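Local structure of beta-N-acetylglucosaminidase (Thermotoga maritima, 3WO8) at residues F205-V208 and L209-E212. The protein probably hydrolyses terminal non-reducing N-acetyl-hexosamine residues from N-acetyl-beta-hexosaminides, as a glycoside hydrolase of family 3. Residues are numbered along the deposited sequence; the frame is centred on the assembly and turned at random.
Sequences FRKV and LERE
K207 and E210 form an i, i+3 salt bridge on the outer side of the amphipathic helix 203-211, which packs against strand 167-173 of the TIM barrel in this family 3 glycosidase. The two side chains run alongside one another in the same direction, and K207 NZ meets E210 OE2 at 3.1 Å, nearly along the carboxylate C-O axis. E210 has its CG between the backbone N and the carbonyl carbon (chi1 71°), which folds the chain back over the preceding turn and brings CD 3.2 Å from R206 O. An alanine in place of K207 would probably leave the E210 carboxylate without its mate in this helix and freer to swing into solvent.

The inner side is packed far more closely. F205, V208 and L209 are buried and all rest on I170; F205 also meets F173 edge-to-face, while V208 reaches A155 and C158 of helix 147-164. Backbone bonding is regular where E210 N donates to R206 O (3.1 Å), but it slackens one residue on, where R211 N is only weakly bonded to K207 O. R211, more exposed, pairs through NH1 with E159 of helix 147-164. V208 O accepts twice: R211 N approaches from above the carbonyl plane at 3.3 Å, and E212 N lies nearly in line with the C=O at 2.9 Å.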
ATOM      1  N   PHE B 205     -22.141  20.564  -6.943  1.00 48.70           N
ATOM      2  CA  PHE B 205     -21.826  20.231  -8.352  1.00 49.26           C
ATOM      3  C   PHE B 205     -21.519  21.510  -9.122  1.00 50.34           C
ATOM      4  O   PHE B 205     -20.662  21.528 -10.014  1.00 48.11           O
ATOM      5  CB  PHE B 205     -22.961  19.393  -9.003  1.00 47.92           C
ATOM      6  CG  PHE B 205     -23.080  17.994  -8.425  1.00 47.00           C
ATOM      7  CD1 PHE B 205     -23.840  17.751  -7.290  1.00 45.65           C
ATOM      8  CD2 PHE B 205     -22.370  16.939  -8.971  1.00 46.32           C
ATOM      9  CE1 PHE B 205     -23.908  16.479  -6.738  1.00 44.81           C
ATOM     10  CE2 PHE B 205     -22.450  15.668  -8.436  1.00 43.51           C
ATOM     11  CZ  PHE B 205     -23.211  15.437  -7.311  1.00 43.35           C
ATOM     12  N   ARG B 206     -22.189  22.586  -8.724  1.00 48.91           N
ATOM     13  CA  ARG B 206     -22.010  23.880  -9.359  1.00 49.84           C
ATOM     14  C   ARG B 206     -20.677  24.423  -8.970  1.00 45.94           C
ATOM     15  O   ARG B 206     -19.925  24.883  -9.817  1.00 45.74           O
ATOM     16  CB  ARG B 206     -23.087  24.880  -8.899  1.00 52.95           C
ATOM     17  CG  ARG B 206     -24.505  24.352  -8.978  1.00 52.07           C
ATOM     18  CD  ARG B 206     -25.537  25.424  -9.111  1.00 50.27           C
ATOM     19  NE  ARG B 206     -26.222  25.781  -7.868  1.00 50.45           N
ATOM     20  CZ  ARG B 206     -26.241  27.002  -7.341  1.00 48.20           C
ATOM     21  NH1 ARG B 206     -25.577  27.976  -7.922  1.00 50.55           N
ATOM     22  NH2 ARG B 206     -26.928  27.258  -6.235  1.00 50.03           N
ATOM     23  N   LYS B 207     -20.401  24.398  -7.673  1.00 50.54           N
ATOM     24  CA  LYS B 207     -19.155  24.968  -7.156  1.00 57.24           C
ATOM     25  C   LYS B 207     -17.936  24.273  -7.755  1.00 52.81           C
ATOM     26  O   LYS B 207     -17.069  24.956  -8.320  1.00 51.98           O
ATOM     27  CB  LYS B 207     -19.124  25.026  -5.623  1.00 61.84           C
ATOM     28  CG  LYS B 207     -19.587  26.376  -5.058  1.00 72.35           C
ATOM     29  CD  LYS B 207     -20.916  26.903  -5.649  1.00 76.94           C
ATOM     30  CE  LYS B 207     -21.198  28.397  -5.356  1.00 75.02           C
ATOM     31  NZ  LYS B 207     -21.264  29.239  -6.583  1.00 66.72           N
ATOM     32  N   VAL B 208     -17.886  22.943  -7.712  1.00 44.88           N
ATOM     33  CA  VAL B 208     -16.736  22.247  -8.314  1.00 44.89           C
ATOM     34  C   VAL B 208     -16.644  22.514  -9.800  1.00 44.97           C
ATOM     35  O   VAL B 208     -15.548  22.724 -10.336  1.00 44.77           O
ATOM     36  CB  VAL B 208     -16.755  20.711  -8.087  1.00 43.41           C
ATOM     37  CG1 VAL B 208     -15.597  20.015  -8.818  1.00 42.30           C
ATOM     38  CG2 VAL B 208     -16.689  20.398  -6.606  1.00 42.02           C
ATOM     39  N   LEU B 209     -17.794  22.495 -10.470  1.00 51.41           N
ATOM     40  CA  LEU B 209     -17.817  22.417 -11.943  1.00 50.67           C
ATOM     41  C   LEU B 209     -17.424  23.711 -12.642  1.00 51.43           C
ATOM     42  O   LEU B 209     -16.853  23.668 -13.727  1.00 46.41           O
ATOM     43  CB  LEU B 209     -19.165  21.891 -12.463  1.00 49.05           C
ATOM     44  CG  LEU B 209     -19.282  20.370 -12.468  1.00 48.41           C
ATOM     45  CD1 LEU B 209     -20.686  19.930 -12.820  1.00 46.07           C
ATOM     46  CD2 LEU B 209     -18.279  19.752 -13.437  1.00 49.35           C
ATOM     47  N   GLU B 210     -17.721  24.848 -12.023  1.00 55.96           N
ATOM     48  CA  GLU B 210     -17.318  26.134 -12.592  1.00 67.64           C
ATOM     49  C   GLU B 210     -15.937  26.623 -12.111  1.00 69.73           C
ATOM     50  O   GLU B 210     -15.419  27.622 -12.606  1.00 65.13           O
ATOM     51  CB  GLU B 210     -18.421  27.180 -12.377  1.00 77.45           C
ATOM     52  CG  GLU B 210     -18.624  27.665 -10.941  1.00 78.84           C
ATOM     53  CD  GLU B 210     -20.091  27.970 -10.622  1.00 82.02           C
ATOM     54  OE1 GLU B 210     -20.991  27.739 -11.483  1.00 64.47           O
ATOM     55  OE2 GLU B 210     -20.347  28.427  -9.480  1.00 90.29           O
ATOM     56  N   ARG B 211     -15.342  25.894 -11.173  1.00 72.31           N
ATOM     57  CA  ARG B 211     -13.965  26.124 -10.779  1.00 76.95           C
ATOM     58  C   ARG B 211     -12.970  25.187 -11.493  1.00 78.91           C
ATOM     59  O   ARG B 211     -11.821  25.575 -11.712  1.00 85.86           O
ATOM     60  CB  ARG B 211     -13.829  26.001  -9.259  1.00 82.97           C
ATOM     61  CG  ARG B 211     -14.463  27.163  -8.500  1.00 90.43           C
ATOM     62  CD  ARG B 211     -14.511  26.944  -6.986  1.00 93.53           C
ATOM     63  NE  ARG B 211     -13.186  26.748  -6.380  1.00100.02           N
ATOM     64  CZ  ARG B 211     -12.949  26.647  -5.065  1.00 98.55           C
ATOM     65  NH1 ARG B 211     -11.700  26.464  -4.625  1.00 96.58           N
ATOM     66  NH2 ARG B 211     -13.944  26.721  -4.179  1.00 86.14           N
ATOM     67  N   GLU B 212     -13.390  23.978 -11.864  1.00 69.69           N
ATOM     68  CA  GLU B 212     -12.440  22.959 -12.339  1.00 66.41           C
ATOM     69  C   GLU B 212     -12.977  22.299 -13.587  1.00 66.52           C
ATOM     70  O   GLU B 212     -13.712  21.319 -13.535  1.00 59.27           O
ATOM     71  CB  GLU B 212     -12.215  21.863 -11.288  1.00 70.13           C
ATOM     72  CG  GLU B 212     -12.391  22.260  -9.832  1.00 71.10           C
ATOM     73  CD  GLU B 212     -11.127  22.796  -9.230  1.00 81.15           C
ATOM     74  OE1 GLU B 212     -11.234  23.348  -8.109  1.00 88.84           O
ATOM     75  OE2 GLU B 212     -10.049  22.665  -9.874  1.00 77.27           O
TER